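Local coordinates for adhesion G-protein coupled receptor G6 (Danio rerio, PDB 6V55) that is an adhesion receptor of the G protein-coupled family with a calcium-binding extracellular region, and probably works in signalling during myelination, at residues M446-A451 with S463-T468; V610-L615 with R671-F676. One frame throughout, in Å; residues are numbered along the deposited sequence.

Two ways of joining distant pieces of chain appear in this multidomain extracellular region, one a single bridge between loops, the other a continuous strand pair. Interaction 1 comes first along the chain, both its segments preceding those of interaction 2. It lies just after strand 436-445 of the SEA domain, in the disulfide-bonded part probably corresponding to the hormone-receptor module of this receptor. Interaction 2 belongs to the antiparallel sheet 600-603, 608-614, 671-677 and 697-701, in the probable GAIN region preceding the membrane-spanning part. The centres of interactions 1 and 2 are about 57 Å apart and their nearest atoms about 42 Å; sharing no strand or sheet, each is a local contact.

Interaction 1: residues M446-A451 with S463-T468; sequences MENCQA and SRPTVT
The hydroxyl OG of S463 is gripped by two hydrogen bonds, to O of P461 and to the side-chain amide NE2 of Q469, which flank 463-468 in the sequence. The backbone of S463 meanwhile forms a single antiparallel bridge with C449, a hydrogen-bonded pair inside a small, disulfide-rich module that is probably the hormone-receptor domain. The two bonds are equal in length but not in shape. C449 N reaches S463 O at 3.0 Å through a bent 131° geometry, nearly along the C=O axis, whereas S463 N meets C449 O at 3.0 Å and 161°, within the carbonyl plane. C449 also ties the bridge covalently to strand 480-488: its SG, anti to the carbonyl carbon, forms the disulfide with C485.

N448 lies alongside the returning chain. Its CB packs 3.3 Å from S463 O, and its OD1 sits 3.3 Å from R464 CA, while ND2 bonds to OE2 of E462, the residue just before S463, so the amide adds a side-chain tie between the two arms next to the backbone bridge.

Beyond the bridge the chain reverses in a type II turn from R464 to V467, with T466 in positive phi (68°) and its OG1 donating to P465 O at 2.8 Å. Beside that turn, M446 crosses the proline ring obliquely, its CG 3.7 Å from P465 CG.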
loop_
_atom_site.group_PDB
_atom_site.type_symbol
_atom_site.label_atom_id
_atom_site.label_comp_id
_atom_site.label_asym_id
_atom_site.label_seq_id
_atom_site.Cartn_x
_atom_site.Cartn_y
_atom_site.Cartn_z
ATOM N N MET A 446 4.653 21.732 11.472
ATOM C CA MET A 446 4.791 20.866 12.635
ATOM C C MET A 446 4.774 19.403 12.216
ATOM O O MET A 446 3.896 18.973 11.456
ATOM C CB MET A 446 3.672 21.141 13.627
ATOM C CG MET A 446 3.536 20.119 14.697
ATOM S SD MET A 446 4.076 20.826 16.204
ATOM C CE MET A 446 2.683 21.841 16.588
ATOM N N GLU A 447 5.773 18.665 12.698
ATOM C CA GLU A 447 6.066 17.327 12.225
ATOM C C GLU A 447 4.997 16.364 12.707
ATOM O O GLU A 447 4.501 16.480 13.833
ATOM C CB GLU A 447 7.443 16.892 12.728
ATOM C CG GLU A 447 8.618 17.786 12.247
ATOM C CD GLU A 447 8.883 19.047 13.112
ATOM O OE1 GLU A 447 9.173 20.108 12.520
ATOM O OE2 GLU A 447 8.775 18.985 14.358
ATOM N N ASN A 448 4.603 15.459 11.812
ATOM C CA ASN A 448 3.680 14.379 12.122
ATOM C C ASN A 448 4.264 13.450 13.178
ATOM O O ASN A 448 5.479 13.253 13.241
ATOM C CB ASN A 448 3.405 13.559 10.860
ATOM C CG ASN A 448 2.530 14.270 9.891
ATOM O OD1 ASN A 448 1.860 15.226 10.250
ATOM N ND2 ASN A 448 2.506 13.797 8.652
ATOM N N CYS A 449 3.392 12.868 14.008
ATOM C CA CYS A 449 3.811 11.728 14.814
ATOM C C CYS A 449 4.093 10.554 13.886
ATOM O O CYS A 449 3.275 10.225 13.025
ATOM C CB CYS A 449 2.746 11.342 15.834
ATOM S SG CYS A 449 2.343 12.587 17.071
ATOM N N GLN A 450 5.270 9.953 14.031
ATOM C CA GLN A 450 5.668 8.860 13.162
ATOM C C GLN A 450 4.867 7.607 13.480
ATOM O O GLN A 450 4.282 7.477 14.563
ATOM C CB GLN A 450 7.166 8.573 13.307
ATOM C CG GLN A 450 8.058 9.683 12.770
ATOM C CD GLN A 450 7.833 9.962 11.281
ATOM O OE1 GLN A 450 7.080 10.867 10.922
ATOM N NE2 GLN A 450 8.495 9.197 10.417
ATOM N N ALA A 451 4.813 6.705 12.497
ATOM C CA ALA A 451 4.273 5.371 12.718
ATOM C C ALA A 451 5.085 4.637 13.774
ATOM O O ALA A 451 6.313 4.747 13.802
ATOM C CB ALA A 451 4.271 4.582 11.422
ATOM N N SER A 463 0.513 10.288 11.739
ATOM C CA SER A 463 -0.653 11.129 11.980
ATOM C C SER A 463 -0.281 12.596 12.087
ATOM O O SER A 463 0.707 12.951 12.731
ATOM C CB SER A 463 -1.382 10.724 13.262
ATOM O OG SER A 463 -1.584 9.323 13.311
ATOM N N ARG A 464 -1.136 13.445 11.518
ATOM C CA ARG A 464 -1.091 14.888 11.727
ATOM C C ARG A 464 -1.423 15.210 13.191
ATOM O O ARG A 464 -2.016 14.382 13.886
ATOM C CB ARG A 464 -2.060 15.569 10.748
ATOM C CG ARG A 464 -1.588 15.490 9.293
ATOM C CD ARG A 464 -2.378 16.399 8.356
ATOM N NE ARG A 464 -3.119 15.613 7.359
ATOM C CZ ARG A 464 -2.944 15.676 6.037
ATOM N NH1 ARG A 464 -2.052 16.516 5.509
ATOM N NH2 ARG A 464 -3.675 14.897 5.238
ATOM N N PRO A 465 -0.968 16.363 13.707
ATOM C CA PRO A 465 -1.300 16.740 15.097
ATOM C C PRO A 465 -2.796 16.920 15.343
ATOM O O PRO A 465 -3.522 17.453 14.499
ATOM C CB PRO A 465 -0.564 18.071 15.281
ATOM C CG PRO A 465 0.585 17.979 14.366
ATOM C CD PRO A 465 0.130 17.199 13.171
ATOM N N THR A 466 -3.216 16.474 16.544
ATOM C CA THR A 466 -4.582 16.378 17.116
ATOM C C THR A 466 -5.457 15.326 16.423
ATOM O O THR A 466 -6.652 15.232 16.716
ATOM C CB THR A 466 -5.345 17.719 17.186
ATOM O OG1 THR A 466 -5.880 18.028 15.898
ATOM C CG2 THR A 466 -4.455 18.888 17.692
ATOM N N VAL A 467 -4.890 14.491 15.552
ATOM C CA VAL A 467 -5.600 13.350 14.975
ATOM C C VAL A 467 -5.554 12.202 15.974
ATOM O O VAL A 467 -4.493 11.912 16.538
ATOM C CB VAL A 467 -4.962 12.941 13.632
ATOM C CG1 VAL A 467 -5.331 11.524 13.195
ATOM C CG2 VAL A 467 -5.293 13.948 12.560
ATOM N N THR A 468 -6.705 11.568 16.220
ATOM C CA THR A 468 -6.776 10.316 16.964
ATOM C C THR A 468 -6.977 9.163 15.986
ATOM O O THR A 468 -7.859 9.229 15.121
ATOM C CB THR A 468 -7.909 10.375 17.994
ATOM O OG1 THR A 468 -7.566 11.334 18.995
ATOM C CG2 THR A 468 -8.132 9.019 18.671
#

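Interaction 2: residues V610-L615 with R671-F676; sequences VGVSAL and RINFMF
Strands 610-614 and 671-676 run antiparallel, with 163° between their directions and axes 4.6 Å apart at closest approach. Hydrogen-bonded pairs G611-F674 and S613-I672 are interleaved with the non-hydrogen-bonded pairs V610-M675, V612-N673 and A614-R671. Four backbone bonds result; the straightest runs from I672 N to S613 O, 2.7 Å at 170°. Between them, CA-H groups of V610, V612, R671 and N673 approach carbonyl oxygens of the partner strand. These are the middle strands of a four-stranded sheet that probably forms part of the GAIN fold, flanked by 600-603 and 697-701.

The sheet has two differently covered faces. On one, V610 and M675 lie side by side, CG1 of V610 touching M675 CG at 3.8 Å, and V612 runs alongside N673. CG1 of V612 meets N673 OD1 at 3.4 Å, while the amide nitrogen ND2 is spent on S701 OG of the next strand. Helix 573-593 covers this face, touching N673 and M675. R671 diverges from it: bent at chi2 (133°), its chain carries NH2 to I594 O.

The other face holds S613, I672 and F674, with G611 adding no side chain; I672 and F674 pack on strand 623-628 of the second sheet, S613 on F640 and S600. Here S613 OG lies 3.8 Å from I672 CB. Past the end of strand 610-614, L615 crosses I672 at about a right angle, with CD1 of L615 3.7 Å from I672 CG1.

Backbone bonding thus sets the register, while mainly apolar contacts seat the sheet between helix and second sheet. The arginine NH2 and the asparagine ND2 are satisfied by I594 O and S701 OG, so these polar ends are met by hydrogen bonds outside the strand pair.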
loop_
_atom_site.group_PDB
_atom_site.type_symbol
_atom_site.label_atom_id
_atom_site.label_comp_id
_atom_site.label_asym_id
_atom_site.label_seq_id
_atom_site.Cartn_x
_atom_site.Cartn_y
_atom_site.Cartn_z
ATOM N N VAL A 610 -7.682 -36.043 13.052
ATOM C CA VAL A 610 -8.365 -36.802 14.097
ATOM C C VAL A 610 -9.657 -37.336 13.503
ATOM O O VAL A 610 -10.245 -36.743 12.590
ATOM C CB VAL A 610 -8.638 -36.008 15.411
ATOM C CG1 VAL A 610 -7.348 -35.377 15.969
ATOM C CG2 VAL A 610 -9.747 -34.965 15.280
ATOM N N GLY A 611 -10.066 -38.495 13.985
ATOM C CA GLY A 611 -11.230 -39.158 13.425
ATOM C C GLY A 611 -11.988 -39.894 14.499
ATOM O O GLY A 611 -11.409 -40.386 15.472
ATOM N N VAL A 612 -13.299 -39.936 14.337
ATOM C CA VAL A 612 -14.167 -40.742 15.175
ATOM C C VAL A 612 -14.972 -41.606 14.229
ATOM O O VAL A 612 -15.245 -41.205 13.092
ATOM C CB VAL A 612 -15.092 -39.890 16.059
ATOM C CG1 VAL A 612 -14.336 -39.393 17.253
ATOM C CG2 VAL A 612 -15.606 -38.703 15.276
ATOM N N SER A 613 -15.301 -42.818 14.679
ATOM C CA SER A 613 -16.227 -43.697 13.976
ATOM C C SER A 613 -17.002 -44.499 15.006
ATOM O O SER A 613 -16.501 -44.772 16.103
ATOM C CB SER A 613 -15.519 -44.651 13.014
ATOM O OG SER A 613 -14.889 -45.705 13.716
ATOM N N ALA A 614 -18.216 -44.899 14.633
ATOM C CA ALA A 614 -19.116 -45.551 15.572
ATOM C C ALA A 614 -18.775 -47.034 15.725
ATOM O O ALA A 614 -18.439 -47.713 14.748
ATOM C CB ALA A 614 -20.560 -45.372 15.102
ATOM N N LEU A 615 -18.858 -47.532 16.964
ATOM C CA LEU A 615 -18.553 -48.922 17.301
ATOM C C LEU A 615 -19.823 -49.585 17.814
ATOM O O LEU A 615 -20.385 -49.158 18.831
ATOM C CB LEU A 615 -17.442 -49.032 18.359
ATOM C CG LEU A 615 -16.650 -50.334 18.675
ATOM C CD1 LEU A 615 -15.428 -50.059 19.525
ATOM C CD2 LEU A 615 -17.402 -51.430 19.435
ATOM N N ARG A 671 -17.676 -45.598 20.442
ATOM C CA ARG A 671 -16.922 -45.028 19.343
ATOM C C ARG A 671 -15.553 -45.661 19.282
ATOM O O ARG A 671 -15.090 -46.253 20.245
ATOM C CB ARG A 671 -16.734 -43.517 19.488
ATOM C CG ARG A 671 -17.963 -42.695 19.286
ATOM C CD ARG A 671 -18.086 -41.690 20.389
ATOM N NE ARG A 671 -19.121 -40.699 20.094
ATOM C CZ ARG A 671 -18.900 -39.405 19.858
ATOM N NH1 ARG A 671 -17.670 -38.907 19.889
ATOM N NH2 ARG A 671 -19.921 -38.604 19.604
ATOM N N ILE A 672 -14.900 -45.513 18.132
ATOM C CA ILE A 672 -13.454 -45.661 18.009
ATOM C C ILE A 672 -12.895 -44.289 17.690
ATOM O O ILE A 672 -13.449 -43.578 16.851
ATOM C CB ILE A 672 -13.055 -46.663 16.913
ATOM C CG1 ILE A 672 -13.958 -47.888 16.979
ATOM C CG2 ILE A 672 -11.575 -47.043 17.055
ATOM C CD1 ILE A 672 -13.524 -49.059 16.133
ATOM N N ASN A 673 -11.825 -43.912 18.372
ATOM C CA ASN A 673 -11.134 -42.651 18.160
ATOM C C ASN A 673 -9.795 -42.916 17.492
ATOM O O ASN A 673 -9.145 -43.925 17.760
ATOM C CB ASN A 673 -10.906 -41.943 19.496
ATOM C CG ASN A 673 -12.198 -41.746 20.276
ATOM O OD1 ASN A 673 -13.230 -41.456 19.692
ATOM N ND2 ASN A 673 -12.147 -41.921 21.596
ATOM N N PHE A 674 -9.359 -42.001 16.642
ATOM C CA PHE A 674 -8.073 -42.191 15.983
ATOM C C PHE A 674 -7.471 -40.815 15.766
ATOM O O PHE A 674 -8.160 -39.921 15.278
ATOM C CB PHE A 674 -8.267 -42.942 14.658
ATOM C CG PHE A 674 -6.992 -43.363 13.974
ATOM C CD1 PHE A 674 -6.334 -42.501 13.089
ATOM C CD2 PHE A 674 -6.495 -44.647 14.135
ATOM C CE1 PHE A 674 -5.175 -42.880 12.434
ATOM C CE2 PHE A 674 -5.326 -45.045 13.470
ATOM C CZ PHE A 674 -4.678 -44.154 12.609
ATOM N N MET A 675 -6.202 -40.640 16.142
ATOM C CA MET A 675 -5.447 -39.414 15.877
ATOM C C MET A 675 -4.100 -39.772 15.264
ATOM O O MET A 675 -3.449 -40.732 15.691
ATOM C CB MET A 675 -5.197 -38.593 17.152
ATOM C CG MET A 675 -6.420 -38.385 18.012
ATOM S SD MET A 675 -6.131 -37.517 19.538
ATOM C CE MET A 675 -7.041 -38.631 20.614
ATOM N N PHE A 676 -3.680 -39.004 14.264
ATOM C CA PHE A 676 -2.353 -39.148 13.679
ATOM C C PHE A 676 -1.633 -37.819 13.835
ATOM O O PHE A 676 -2.124 -36.787 13.361
ATOM C CB PHE A 676 -2.446 -39.566 12.206
ATOM C CG PHE A 676 -1.122 -39.609 11.496
ATOM C CD1 PHE A 676 -0.720 -38.559 10.660
ATOM C CD2 PHE A 676 -0.290 -40.706 11.644
ATOM C CE1 PHE A 676 0.504 -38.598 10.015
ATOM C CE2 PHE A 676 0.932 -40.765 10.992
ATOM C CZ PHE A 676 1.336 -39.707 10.183
#